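Side-chain contacts in fiber (Human adenovirus 26, PDB 6FJN), which forms the trimeric knob at the end of the viral fiber, which probably attaches the virion to receptors on the host cell during entry: residues 14-19 with 41-46; 49-54 with 160-165; 136-141 with 171-176. All coordinates share one frame; numbering follows the deposited sequence.

Contact 1 of 3, residues 14-19 with 41-46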
ATOM      1  N   CYS A  14     -14.340 -15.702  12.547  0.50 10.75           N
ATOM      2  CA  CYS A  14     -13.143 -16.348  12.062  0.50 10.10           C
ATOM      3  C   CYS A  14     -12.560 -17.292  13.096  0.50 10.15           C
ATOM      4  O   CYS A  14     -12.825 -17.157  14.315  0.50 10.34           O
ATOM      5  CB  CYS A  14     -12.138 -15.234  11.703  0.50  9.55           C
ATOM      6  SG  CYS A  14     -10.534 -15.680  10.891  0.50  9.08           S
ATOM      7  N   LYS A  15     -11.797 -18.277  12.584  0.50 10.19           N
ATOM      8  CA  LYS A  15     -11.031 -19.220  13.395  0.50 10.77           C
ATOM      9  C   LYS A  15      -9.522 -19.013  13.284  0.50 10.24           C
ATOM     10  O   LYS A  15      -8.930 -19.294  12.239  0.50  9.95           O
ATOM     11  CB  LYS A  15     -11.326 -20.652  12.962  0.50 11.63           C
ATOM     12  CG  LYS A  15     -10.456 -21.710  13.641  0.50 12.51           C
ATOM     13  CD  LYS A  15     -10.959 -23.126  13.478  0.50 13.98           C
ATOM     14  CE  LYS A  15     -10.823 -23.572  12.020  0.50 14.59           C
ATOM     15  NZ  LYS A  15     -11.005 -25.046  11.993  0.50 16.15           N
ATOM     16  N   MET A  16      -8.905 -18.524  14.362  1.00 10.35           N
ATOM     17  CA  MET A  16      -7.429 -18.556  14.514  1.00 10.69           C
ATOM     18  C   MET A  16      -7.028 -19.916  15.092  1.00 12.67           C
ATOM     19  O   MET A  16      -6.201 -20.602  14.473  1.00 13.92           O
ATOM     20  CB  MET A  16      -6.950 -17.410  15.418  1.00 10.38           C
ATOM     21  CG  MET A  16      -7.108 -16.043  14.794  1.00  9.40           C
ATOM     22  SD  MET A  16      -6.534 -14.700  15.794  1.00  9.51           S
ATOM     23  CE  MET A  16      -4.752 -14.948  15.702  1.00  9.56           C
ATOM     24  N   SER A  17      -7.619 -20.223  16.225  1.00 13.60           N
ATOM     25  CA  SER A  17      -7.390 -21.475  16.951  1.00 15.11           C
ATOM     26  C   SER A  17      -8.665 -22.314  16.924  1.00 15.32           C
ATOM     27  O   SER A  17      -8.639 -23.516  16.552  1.00 17.02           O
ATOM     28  CB  SER A  17      -6.935 -21.170  18.401  1.00 15.87           C
ATOM     29  OG  SER A  17      -6.939 -22.313  19.204  1.00 18.11           O
ATOM     30  N   THR A  18      -9.766 -21.755  17.407  1.00 14.76           N
ATOM     31  CA  THR A  18     -11.074 -22.450  17.450  1.00 16.32           C
ATOM     32  C   THR A  18     -12.116 -21.593  16.752  1.00 15.36           C
ATOM     33  O   THR A  18     -11.916 -20.401  16.452  1.00 13.58           O
ATOM     34  CB  THR A  18     -11.504 -22.754  18.893  1.00 18.62           C
ATOM     35  OG1 THR A  18     -11.491 -21.565  19.654  1.00 19.96           O
ATOM     36  CG2 THR A  18     -10.549 -23.740  19.515  1.00 19.43           C
ATOM     37  N   GLU A  19     -13.248 -22.236  16.458  1.00 16.53           N
ATOM     38  CA  GLU A  19     -14.243 -21.603  15.671  1.00 16.47           C
ATOM     39  C   GLU A  19     -14.726 -20.247  16.233  1.00 16.32           C
ATOM     40  O   GLU A  19     -15.066 -20.122  17.358  1.00 16.63           O
ATOM     41  CB  GLU A  19     -15.413 -22.565  15.602  1.00 18.18           C
ATOM     42  CG  GLU A  19     -16.448 -22.187  14.584  1.00 18.87           C
ATOM     43  CD  GLU A  19     -16.027 -22.228  13.167  1.00 18.18           C
ATOM     44  OE1 GLU A  19     -14.947 -22.761  12.712  1.00 18.76           O
ATOM     45  OE2 GLU A  19     -16.621 -21.420  12.396  1.00 19.57           O
ATOM     46  N   LEU A  41      -6.834  -8.333  11.931  1.00  6.43           N
ATOM     47  CA  LEU A  41      -7.289  -9.528  12.627  1.00  6.62           C
ATOM     48  C   LEU A  41      -7.163  -9.283  14.137  1.00  6.90           C
ATOM     49  O   LEU A  41      -6.125  -8.763  14.600  1.00  7.11           O
ATOM     50  CB  LEU A  41      -6.446 -10.731  12.192  1.00  6.67           C
ATOM     51  CG  LEU A  41      -6.732 -12.080  12.851  1.00  7.14           C
ATOM     52  CD1 LEU A  41      -8.148 -12.583  12.585  1.00  7.90           C
ATOM     53  CD2 LEU A  41      -5.713 -13.099  12.410  1.00  7.32           C
ATOM     54  N   LEU A  42      -8.200  -9.699  14.861  1.00  7.59           N
ATOM     55  CA  LEU A  42      -8.317  -9.516  16.321  1.00  8.38           C
ATOM     56  C   LEU A  42      -8.762 -10.814  16.946  1.00  8.57           C
ATOM     57  O   LEU A  42      -9.810 -11.370  16.513  1.00  9.38           O
ATOM     58  CB  LEU A  42      -9.392  -8.436  16.568  1.00  9.99           C
ATOM     59  CG  LEU A  42      -9.921  -8.310  17.966  1.00 11.95           C
ATOM     60  CD1 LEU A  42      -8.883  -7.716  18.845  1.00 12.47           C
ATOM     61  CD2 LEU A  42     -11.207  -7.506  17.994  1.00 13.25           C
ATOM     62  N   ALA A  43      -8.077 -11.308  17.962  1.00  8.97           N
ATOM     63  CA  ALA A  43      -8.531 -12.487  18.710  1.00  9.68           C
ATOM     64  C   ALA A  43      -9.466 -12.038  19.817  1.00 10.38           C
ATOM     65  O   ALA A  43      -9.061 -11.233  20.690  1.00 10.72           O
ATOM     66  CB  ALA A  43      -7.359 -13.250  19.277  1.00  9.83           C
ATOM     67  N   VAL A  44     -10.678 -12.563  19.859  1.00 11.28           N
ATOM     68  CA  VAL A  44     -11.699 -12.171  20.806  1.00 12.75           C
ATOM     69  C   VAL A  44     -11.739 -13.150  21.979  1.00 13.74           C
ATOM     70  O   VAL A  44     -11.984 -12.741  23.112  1.00 14.86           O
ATOM     71  CB  VAL A  44     -13.055 -12.061  20.095  1.00 13.84           C
ATOM     72  CG1 VAL A  44     -14.178 -11.752  21.030  1.00 15.30           C
ATOM     73  CG2 VAL A  44     -12.991 -11.017  18.989  1.00 13.75           C
ATOM     74  N   THR A  45     -11.570 -14.449  21.721  1.00 13.81           N
ATOM     75  CA  THR A  45     -11.532 -15.505  22.727  1.00 15.15           C
ATOM     76  C   THR A  45     -10.422 -16.491  22.352  1.00 15.10           C
ATOM     77  O   THR A  45      -9.773 -16.348  21.323  1.00 13.94           O
ATOM     78  CB  THR A  45     -12.873 -16.222  22.821  1.00 16.33           C
ATOM     79  OG1 THR A  45     -13.239 -16.738  21.559  1.00 16.47           O
ATOM     80  CG2 THR A  45     -13.992 -15.332  23.343  1.00 17.35           C
ATOM     81  N   GLY A  46     -10.232 -17.503  23.196  1.00 16.17           N
ATOM     82  CA  GLY A  46      -9.343 -18.624  22.874  1.00 16.46           C
ATOM     83  C   GLY A  46      -7.882 -18.252  23.128  1.00 15.62           C
ATOM     84  O   GLY A  46      -7.602 -17.183  23.700  1.00 15.27           O
TER

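Contact 2 of 3, residues 49-54 with 160-165. With EDO (1,2-ethanediol), chain B; EDO (1,2-ethanediol), chain C.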
ATOM      1  N   HIS A  49      -6.364 -14.797  22.391  1.00 11.72           N
ATOM      2  CA  HIS A  49      -6.842 -13.670  23.179  1.00 12.55           C
ATOM      3  C   HIS A  49      -5.941 -13.355  24.366  1.00 12.62           C
ATOM      4  O   HIS A  49      -5.871 -12.189  24.794  1.00 13.23           O
ATOM      5  CB  HIS A  49      -8.287 -13.905  23.616  1.00 14.35           C
ATOM      6  CG  HIS A  49      -8.793 -12.848  24.525  1.00 16.26           C
ATOM      7  ND1 HIS A  49      -8.811 -13.003  25.884  1.00 18.34           N
ATOM      8  CD2 HIS A  49      -9.275 -11.605  24.268  1.00 17.68           C
ATOM      9  CE1 HIS A  49      -9.270 -11.888  26.437  1.00 19.02           C
ATOM     10  NE2 HIS A  49      -9.573 -11.035  25.479  1.00 19.71           N
ATOM     11  N   GLN A  50      -5.227 -14.342  24.887  1.00 13.11           N
ATOM     12  CA  GLN A  50      -4.279 -14.115  25.975  1.00 14.17           C
ATOM     13  C   GLN A  50      -3.153 -15.108  25.737  1.00 13.61           C
ATOM     14  O   GLN A  50      -3.148 -16.219  26.248  1.00 14.32           O
ATOM     15  CB  GLN A  50      -4.899 -14.187  27.355  1.00 16.81           C
ATOM     16  CG  GLN A  50      -3.918 -13.711  28.417  1.00 19.07           C
ATOM     17  CD  GLN A  50      -4.359 -13.953  29.820  1.00 22.04           C
ATOM     18  OE1 GLN A  50      -3.596 -14.476  30.606  1.00 25.47           O
ATOM     19  NE2 GLN A  50      -5.583 -13.583  30.153  1.00 24.63           N
ATOM     20  N   MET A  51      -2.222 -14.696  24.905  1.00 12.59           N
ATOM     21  CA  MET A  51      -1.180 -15.653  24.449  1.00 12.71           C
ATOM     22  C   MET A  51      -0.282 -16.096  25.600  1.00 13.69           C
ATOM     23  O   MET A  51      -0.128 -15.417  26.596  1.00 14.30           O
ATOM     24  CB  MET A  51      -0.340 -14.987  23.384  1.00 11.87           C
ATOM     25  CG  MET A  51      -1.119 -14.758  22.095  1.00 11.33           C
ATOM     26  SD  MET A  51      -0.166 -13.984  20.762  1.00 10.66           S
ATOM     27  CE  MET A  51      -0.272 -12.283  21.258  1.00 10.61           C
ATOM     28  N   THR A  52       0.255 -17.313  25.482  1.00 14.75           N
ATOM     29  CA  THR A  52       1.266 -17.802  26.415  1.00 16.54           C
ATOM     30  C   THR A  52       2.586 -17.886  25.668  1.00 16.87           C
ATOM     31  O   THR A  52       2.643 -17.683  24.477  1.00 16.72           O
ATOM     32  CB  THR A  52       0.908 -19.187  26.964  1.00 18.00           C
ATOM     33  OG1 THR A  52       1.071 -20.144  25.913  1.00 18.18           O
ATOM     34  CG2 THR A  52      -0.508 -19.214  27.474  1.00 18.92           C
ATOM     35  N   ALA A  53       3.648 -18.257  26.390  1.00 19.08           N
ATOM     36  CA  ALA A  53       4.962 -18.419  25.747  1.00 20.41           C
ATOM     37  C   ALA A  53       4.999 -19.559  24.740  1.00 20.60           C
ATOM     38  O   ALA A  53       5.829 -19.501  23.817  1.00 22.33           O
ATOM     39  CB  ALA A  53       6.048 -18.614  26.785  1.00 22.20           C
ATOM     40  N   THR A  54       4.078 -20.511  24.874  1.00 20.49           N
ATOM     41  CA  THR A  54       4.010 -21.626  23.937  1.00 20.76           C
ATOM     42  C   THR A  54       3.002 -21.461  22.813  1.00 18.27           C
ATOM     43  O   THR A  54       3.063 -22.201  21.820  1.00 19.35           O
ATOM     44  CB  THR A  54       3.768 -22.970  24.603  1.00 23.00           C
ATOM     45  OG1 THR A  54       2.449 -23.049  25.136  1.00 23.34           O
ATOM     46  CG2 THR A  54       4.777 -23.216  25.697  1.00 25.03           C
ATOM     47  N   PHE A 160       0.155 -14.779   9.698  1.00  6.45           N
ATOM     48  CA  PHE A 160       0.825 -13.874  10.610  1.00  6.79           C
ATOM     49  C   PHE A 160       1.890 -14.680  11.332  1.00  7.00           C
ATOM     50  O   PHE A 160       1.563 -15.757  11.910  1.00  7.71           O
ATOM     51  CB  PHE A 160      -0.190 -13.286  11.590  1.00  7.30           C
ATOM     52  CG  PHE A 160      -1.249 -12.460  10.909  1.00  7.34           C
ATOM     53  CD1 PHE A 160      -2.384 -13.072  10.397  1.00  7.90           C
ATOM     54  CD2 PHE A 160      -1.059 -11.106  10.669  1.00  7.73           C
ATOM     55  CE1 PHE A 160      -3.313 -12.355   9.707  1.00  8.56           C
ATOM     56  CE2 PHE A 160      -2.022 -10.367   9.993  1.00  8.12           C
ATOM     57  CZ  PHE A 160      -3.123 -11.002   9.503  1.00  8.35           C
ATOM     58  N   THR A 161       3.144 -14.229  11.258  1.00  7.27           N
ATOM     59  CA  THR A 161       4.272 -14.991  11.782  1.00  7.89           C
ATOM     60  C   THR A 161       5.158 -14.072  12.576  1.00  7.91           C
ATOM     61  O   THR A 161       5.441 -12.943  12.100  1.00  7.82           O
ATOM     62  CB  THR A 161       5.101 -15.601  10.609  1.00  8.70           C
ATOM     63  OG1 THR A 161       4.254 -16.294   9.705  1.00  8.60           O
ATOM     64  CG2 THR A 161       6.156 -16.553  11.100  1.00  9.99           C
ATOM     65  N   TRP A 162       5.637 -14.490  13.719  1.00  8.63           N
ATOM     66  CA  TRP A 162       6.472 -13.594  14.517  1.00  9.50           C
ATOM     67  C   TRP A 162       7.446 -14.422  15.332  1.00 10.87           C
ATOM     68  O   TRP A 162       7.379 -15.642  15.395  1.00 11.31           O
ATOM     69  CB  TRP A 162       5.636 -12.660  15.394  1.00  9.23           C
ATOM     70  CG  TRP A 162       4.759 -13.312  16.387  1.00  9.33           C
ATOM     71  CD1 TRP A 162       4.995 -13.385  17.719  1.00  9.94           C
ATOM     72  CD2 TRP A 162       3.454 -13.848  16.178  1.00  9.12           C
ATOM     73  NE1 TRP A 162       3.937 -13.985  18.365  1.00 10.31           N
ATOM     74  CE2 TRP A 162       2.972 -14.269  17.441  1.00  9.65           C
ATOM     75  CE3 TRP A 162       2.646 -14.054  15.067  1.00  8.71           C
ATOM     76  CZ2 TRP A 162       1.721 -14.863  17.602  1.00 10.07           C
ATOM     77  CZ3 TRP A 162       1.415 -14.649  15.226  1.00  9.11           C
ATOM     78  CH2 TRP A 162       0.961 -15.061  16.492  1.00  9.82           C
ATOM     79  N   GLN A 163       8.392 -13.697  15.945  1.00 12.29           N
ATOM     80  CA  GLN A 163       9.480 -14.280  16.717  1.00 14.98           C
ATOM     81  C   GLN A 163       9.473 -13.802  18.181  1.00 15.05           C
ATOM     82  O   GLN A 163       9.854 -14.569  19.074  1.00 16.21           O
ATOM     83  CB  GLN A 163      10.807 -13.899  16.050  1.00 17.87           C
ATOM     84  CG  GLN A 163      11.002 -14.473  14.624  1.00 20.69           C
ATOM     85  CD  GLN A 163      10.222 -13.818  13.481  1.00 22.06           C
ATOM     86  OE1 GLN A 163       9.939 -12.572  13.459  1.00 23.90           O
ATOM     87  NE2 GLN A 163       9.823 -14.677  12.493  1.00 23.88           N
ATOM     88  N   LYS A 164       9.097 -12.548  18.427  0.50 14.77           N
ATOM     89  CA  LYS A 164       9.097 -11.982  19.795  0.50 15.75           C
ATOM     90  C   LYS A 164       8.071 -12.667  20.684  0.50 15.74           C
ATOM     91  O   LYS A 164       7.064 -13.228  20.243  0.50 15.07           O
ATOM     92  CB  LYS A 164       8.845 -10.465  19.765  0.50 16.01           C
ATOM     93  CG  LYS A 164      10.047  -9.622  19.363  0.50 16.91           C
ATOM     94  CD  LYS A 164       9.758  -8.136  19.560  0.50 17.27           C
ATOM     95  CE  LYS A 164      10.715  -7.258  18.769  0.50 18.27           C
ATOM     96  NZ  LYS A 164      10.871  -7.714  17.360  0.50 18.47           N
ATOM     97  N   ASP A 165       8.365 -12.643  21.973  0.50 16.62           N
ATOM     98  CA  ASP A 165       7.438 -13.119  22.959  0.50 17.09           C
ATOM     99  C   ASP A 165       6.359 -12.071  23.187  0.50 15.78           C
ATOM    100  O   ASP A 165       6.615 -10.984  23.768  0.50 15.89           O
ATOM    101  CB  ASP A 165       8.143 -13.369  24.280  0.50 19.02           C
ATOM    102  CG  ASP A 165       7.166 -13.699  25.400  0.50 19.76           C
ATOM    103  OD1 ASP A 165       6.219 -14.488  25.124  0.50 20.05           O
ATOM    104  OD2 ASP A 165       7.346 -13.172  26.532  0.50 21.84           O
TER
HETATM  105  C1  EDO B 401       0.039 -15.320  29.907  1.00 28.75           C
HETATM  106  O1  EDO B 401      -1.098 -15.732  29.153  1.00 24.03           O
HETATM  107  C2  EDO B 401       1.003 -16.476  30.146  1.00 29.68           C
HETATM  108  O2  EDO B 401       2.318 -15.955  29.959  1.00 31.39           O
HETATM  109  C1  EDO C 402      -6.704 -17.414  26.401  1.00 29.71           C
HETATM  110  O1  EDO C 402      -7.762 -16.499  26.721  1.00 31.60           O
HETATM  111  C2  EDO C 402      -5.907 -17.893  27.606  1.00 30.48           C
HETATM  112  O2  EDO C 402      -4.616 -18.303  27.135  1.00 28.66           O

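Contact 3 of 3, residues 136-141 with 171-176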
ATOM      1  N   GLN A 136       6.571  -4.001  18.142  1.00  8.52           N
ATOM      2  CA  GLN A 136       6.006  -5.341  18.086  1.00  8.32           C
ATOM      3  C   GLN A 136       5.618  -5.750  16.675  1.00  7.83           C
ATOM      4  O   GLN A 136       4.468  -6.012  16.366  1.00  7.55           O
ATOM      5  CB  GLN A 136       4.806  -5.465  19.007  1.00  8.25           C
ATOM      6  CG  GLN A 136       5.221  -5.196  20.470  1.00  8.77           C
ATOM      7  CD  GLN A 136       4.211  -5.646  21.503  1.00  8.77           C
ATOM      8  OE1 GLN A 136       2.954  -5.617  21.248  1.00  9.79           O
ATOM      9  NE2 GLN A 136       4.662  -6.102  22.600  1.00  8.69           N
ATOM     10  N   PRO A 137       6.613  -5.894  15.784  1.00  8.55           N
ATOM     11  CA  PRO A 137       6.308  -6.335  14.433  1.00  8.25           C
ATOM     12  C   PRO A 137       5.797  -7.766  14.374  1.00  8.14           C
ATOM     13  O   PRO A 137       6.199  -8.662  15.154  1.00  9.15           O
ATOM     14  CB  PRO A 137       7.639  -6.268  13.742  1.00  9.52           C
ATOM     15  CG  PRO A 137       8.667  -6.441  14.840  1.00 10.36           C
ATOM     16  CD  PRO A 137       8.056  -5.737  16.023  1.00  9.91           C
ATOM     17  N   VAL A 138       4.922  -7.992  13.420  1.00  7.28           N
ATOM     18  CA  VAL A 138       4.376  -9.284  13.047  1.00  7.14           C
ATOM     19  C   VAL A 138       4.455  -9.329  11.541  1.00  6.42           C
ATOM     20  O   VAL A 138       3.982  -8.400  10.863  1.00  6.85           O
ATOM     21  CB  VAL A 138       2.935  -9.418  13.533  1.00  7.32           C
ATOM     22  CG1 VAL A 138       2.265 -10.666  12.954  1.00  7.64           C
ATOM     23  CG2 VAL A 138       2.845  -9.433  15.043  1.00  7.89           C
ATOM     24  N   ILE A 139       4.918 -10.428  10.968  0.50  6.42           N
ATOM     25  CA  ILE A 139       5.040 -10.523   9.517  0.50  6.32           C
ATOM     26  C   ILE A 139       3.656 -10.930   9.028  0.50  5.85           C
ATOM     27  O   ILE A 139       3.028 -11.849   9.594  0.50  5.92           O
ATOM     28  CB  ILE A 139       6.107 -11.564   9.140  0.50  7.07           C
ATOM     29  CG1 ILE A 139       7.434 -11.298   9.883  0.50  7.93           C
ATOM     30  CG2 ILE A 139       6.314 -11.616   7.658  0.50  6.96           C
ATOM     31  CD1 ILE A 139       8.364 -12.485   9.811  0.50  8.79           C
ATOM     32  N   ILE A 140       3.181 -10.222   8.044  1.00  5.66           N
ATOM     33  CA  ILE A 140       1.982 -10.645   7.320  1.00  5.72           C
ATOM     34  C   ILE A 140       2.421 -11.184   5.959  1.00  5.44           C
ATOM     35  O   ILE A 140       3.193 -10.539   5.238  1.00  5.87           O
ATOM     36  CB  ILE A 140       0.951  -9.524   7.164  1.00  6.05           C
ATOM     37  CG1 ILE A 140      -0.339 -10.068   6.566  1.00  6.50           C
ATOM     38  CG2 ILE A 140       1.457  -8.287   6.431  1.00  6.44           C
ATOM     39  CD1 ILE A 140      -1.482  -9.070   6.503  1.00  6.86           C
ATOM     40  N   THR A 141       1.921 -12.380   5.621  1.00  5.46           N
ATOM     41  CA  THR A 141       2.120 -12.959   4.295  1.00  5.71           C
ATOM     42  C   THR A 141       0.745 -13.148   3.685  1.00  5.48           C
ATOM     43  O   THR A 141      -0.079 -13.924   4.256  1.00  6.05           O
ATOM     44  CB  THR A 141       2.821 -14.308   4.354  1.00  6.25           C
ATOM     45  OG1 THR A 141       4.105 -14.158   4.978  1.00  6.48           O
ATOM     46  CG2 THR A 141       3.048 -14.845   2.950  1.00  6.71           C
ATOM     47  N   PHE A 171      -3.875 -10.996  20.795  1.00  9.27           N
ATOM     48  CA  PHE A 171      -3.533 -10.818  19.387  1.00  8.50           C
ATOM     49  C   PHE A 171      -4.454  -9.785  18.774  1.00  7.82           C
ATOM     50  O   PHE A 171      -5.686  -9.960  18.742  1.00  8.38           O
ATOM     51  CB  PHE A 171      -3.595 -12.131  18.631  1.00  8.51           C
ATOM     52  CG  PHE A 171      -3.099 -12.003  17.220  1.00  8.22           C
ATOM     53  CD1 PHE A 171      -3.915 -11.473  16.225  1.00  8.02           C
ATOM     54  CD2 PHE A 171      -1.821 -12.402  16.875  1.00  8.54           C
ATOM     55  CE1 PHE A 171      -3.475 -11.311  14.956  1.00  7.97           C
ATOM     56  CE2 PHE A 171      -1.364 -12.247  15.558  1.00  8.78           C
ATOM     57  CZ  PHE A 171      -2.214 -11.692  14.607  1.00  8.03           C
ATOM     58  N   ASP A 172      -3.872  -8.728  18.235  1.00  7.21           N
ATOM     59  CA  ASP A 172      -4.611  -7.688  17.524  1.00  7.24           C
ATOM     60  C   ASP A 172      -3.549  -6.960  16.719  1.00  6.63           C
ATOM     61  O   ASP A 172      -2.440  -6.726  17.246  1.00  7.41           O
ATOM     62  CB  ASP A 172      -5.280  -6.721  18.487  1.00  8.26           C
ATOM     63  CG  ASP A 172      -6.274  -5.785  17.782  1.00  8.55           C
ATOM     64  OD1 ASP A 172      -6.567  -5.993  16.645  1.00  9.72           O
ATOM     65  OD2 ASP A 172      -6.789  -4.862  18.465  1.00 11.04           O
ATOM     66  N   VAL A 173      -3.800  -6.665  15.463  1.00  6.40           N
ATOM     67  CA  VAL A 173      -2.790  -6.031  14.609  1.00  6.14           C
ATOM     68  C   VAL A 173      -3.318  -4.824  13.902  1.00  6.06           C
ATOM     69  O   VAL A 173      -4.539  -4.671  13.670  1.00  6.87           O
ATOM     70  CB  VAL A 173      -2.186  -7.036  13.598  1.00  6.48           C
ATOM     71  CG1 VAL A 173      -1.324  -8.062  14.278  1.00  6.94           C
ATOM     72  CG2 VAL A 173      -3.266  -7.674  12.718  1.00  6.58           C
ATOM     73  N   THR A 174      -2.411  -3.928  13.552  1.00  5.98           N
ATOM     74  CA  THR A 174      -2.718  -2.788  12.711  1.00  5.94           C
ATOM     75  C   THR A 174      -3.252  -3.227  11.355  1.00  6.05           C
ATOM     76  O   THR A 174      -3.095  -4.369  10.923  1.00  6.95           O
ATOM     77  CB  THR A 174      -1.462  -1.908  12.555  1.00  5.85           C
ATOM     78  OG1 THR A 174      -0.367  -2.702  12.094  1.00  5.89           O
ATOM     79  CG2 THR A 174      -1.099  -1.259  13.861  1.00  6.40           C
ATOM     80  N   SER A 175      -3.910  -2.273  10.678  1.00  5.91           N
ATOM     81  CA  SER A 175      -4.490  -2.522   9.364  1.00  6.18           C
ATOM     82  C   SER A 175      -3.435  -2.527   8.279  1.00  5.81           C
ATOM     83  O   SER A 175      -2.468  -1.739   8.329  1.00  6.47           O
ATOM     84  CB  SER A 175      -5.537  -1.468   9.052  1.00  6.85           C
ATOM     85  OG  SER A 175      -6.696  -1.596   9.863  1.00  7.89           O
ATOM     86  N   PHE A 176      -3.659  -3.339   7.254  1.00  5.70           N
ATOM     87  CA  PHE A 176      -2.721  -3.469   6.147  1.00  5.88           C
ATOM     88  C   PHE A 176      -3.433  -3.334   4.814  1.00  5.59           C
ATOM     89  O   PHE A 176      -4.435  -4.042   4.554  1.00  6.19           O
ATOM     90  CB  PHE A 176      -2.030  -4.832   6.222  1.00  6.24           C
ATOM     91  CG  PHE A 176      -0.913  -4.980   5.209  1.00  6.66           C
ATOM     92  CD1 PHE A 176       0.254  -4.278   5.346  1.00  7.46           C
ATOM     93  CD2 PHE A 176      -1.054  -5.828   4.107  1.00  6.98           C
ATOM     94  CE1 PHE A 176       1.258  -4.405   4.446  1.00  8.45           C
ATOM     95  CE2 PHE A 176      -0.051  -5.964   3.170  1.00  7.78           C
ATOM     96  CZ  PHE A 176       1.102  -5.228   3.332  1.00  8.20           C
TER

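Contact 1 of 3, residues 14-19 with 41-46
M16 and L41 meet tip to tip, the thioether of one against the forked end of the other, where the loop between strands 3-5 and 22-31 folds over the end of strand 34-43. The sulfur does most of the touching: SD of M16 lies 3.8 Å from CD2 of L41 and 3.9 Å from CB of A43, in the notch between these two side chains. M16 reaches that notch because its CG stands beside the backbone N (chi1 -69°) and its chain runs straight on to SD. There it bends, at chi3 71°, which lays the methyl against the same branch of leucine, CE being 3.9 Å from CD2. L41 points its forked end toward the loop. Its other branch, CD1, faces SG of C14 at 4.3 Å; C14 occurs in two conformers, so this touch is doubtful.

Methionine is long and flexible enough to reach the strand from a loop, leucine offers a branched end, and alanine is small enough to let the sulfur settle beside the strand. The carboxylate of D21 accepts the backbone N-H groups of M16, S17 and T18. M16 also packs on F171 and on V59 of strand 58-65, in the other sheet, so the loop packs at the end of the knob's antiparallel β-sandwich. No hydrogen bond crosses between 14-19 and 41-46. The chemistry therefore implies an adhesion made by burying apolar surface, with polar bonds outside the pair probably helping to hold the path of the loop.

Contact 2 of 3, residues 49-54 with 160-165
The carbonyl oxygen of exposed Q50 accepts a hydrogen bond of 2.7 Å from O2 of an ethanediol, probably a remnant of the crystallisation liquor, on the loop that joins strands 34-43 and 58-65. The next residue, buried M51, makes a Met-aromatic contact with W162, just beyond strand 154-161 of the knob's antiparallel β-sandwich. M51 sends its thioether to the indole, SD lying 5.0 Å from the centre of the six-membered ring and 66° off its normal, an oblique approach. Sulfur suits the place, being polarisable and carried on a supple chain; the tryptophan offers a broad surface that also stacks with Y166 and meets the ring of F171. The chi1 of W162, 61°, sets CG between the backbone N and the carbonyl carbon and turns the indole toward the loop.

Farther along, T52 opens an ST turn: its OG1 accepts from N of T54 at 3.2 Å, through a bent bond (138° at the hydrogen). A53 only skirts D165, CA to OD1 4.2 Å, a loose approach and doubtful because D165 has two conformers; that OD1 bonds to the hydroxyl of S167. The sulfur's nearest touch across the contact is SD of M51 to CZ2 of W162, at 3.8 Å.

Contact 3 of 3, residues 136-141 with 171-176
I140 and F176 carry this contact, with V138 beside them as the third large contributor. The γ-methyl of I140 sits over the phenyl ring as a CH-π contact: CG2 lies 4.1 Å from the ring centroid of F176, only 4° off the normal, and so almost exactly above the middle of one face. The two arms of isoleucine divide the work. With CG1 anti to the backbone N (chi1 -173°), CG2 falls between the N and the carbonyl carbon and covers the ring centre, while CD1, at the end of the other arm, comes within 4.1 Å of CD2 at the ring's rim. A β-branched residue suits this place, since one side chain presents both a methyl for the face and a longer arm for the rim.

V138, two residues earlier on strand 137-144, points the same way and brings CG2 to 4.5 Å from CG1 of V173, a looser touch between compact branched groups. F160, on the neighbouring strand 154-161, packs against V138, I140 and V173. The segment 171-176 leads into strand 176-181, so the contact packs one sheet of the knob's β-sandwich against the chain entering the other. Polar residues flanking V173 reach the trimer interface: D172 forms a salt bridge with K117 of a second subunit, and OG of S175 bonds to the backbone oxygen of R121 of that subunit. Across the contact itself the chemistry is wholly apolar, which implies cohesion from hydrophobic burial and dispersion, with directed bonds made by the backbone and by polar neighbours, some within the chain and some to the second subunit.

How the contacts relate
The three contacts lie close together in one knob domain, with centres about 14 Å (1 and 2), 15 Å (1 and 3) and 12 Å (2 and 3) apart. Contacts 1 and 3 join through backbone: N of A43 probably donates to O of F171 at 2.9 Å. Contacts 2 and 3 share a sheet, where N of I139 probably donates to O of T161 at 2.8 Å. Rings and methyls complete the continuity, CD2 of L41 lying 3.7 Å from CE1 of F160, and CZ3 of W162 3.7 Å from CE2 of F171. All three lie away from K30, T182 and Q183, which bind glutamate in a structure of this protein.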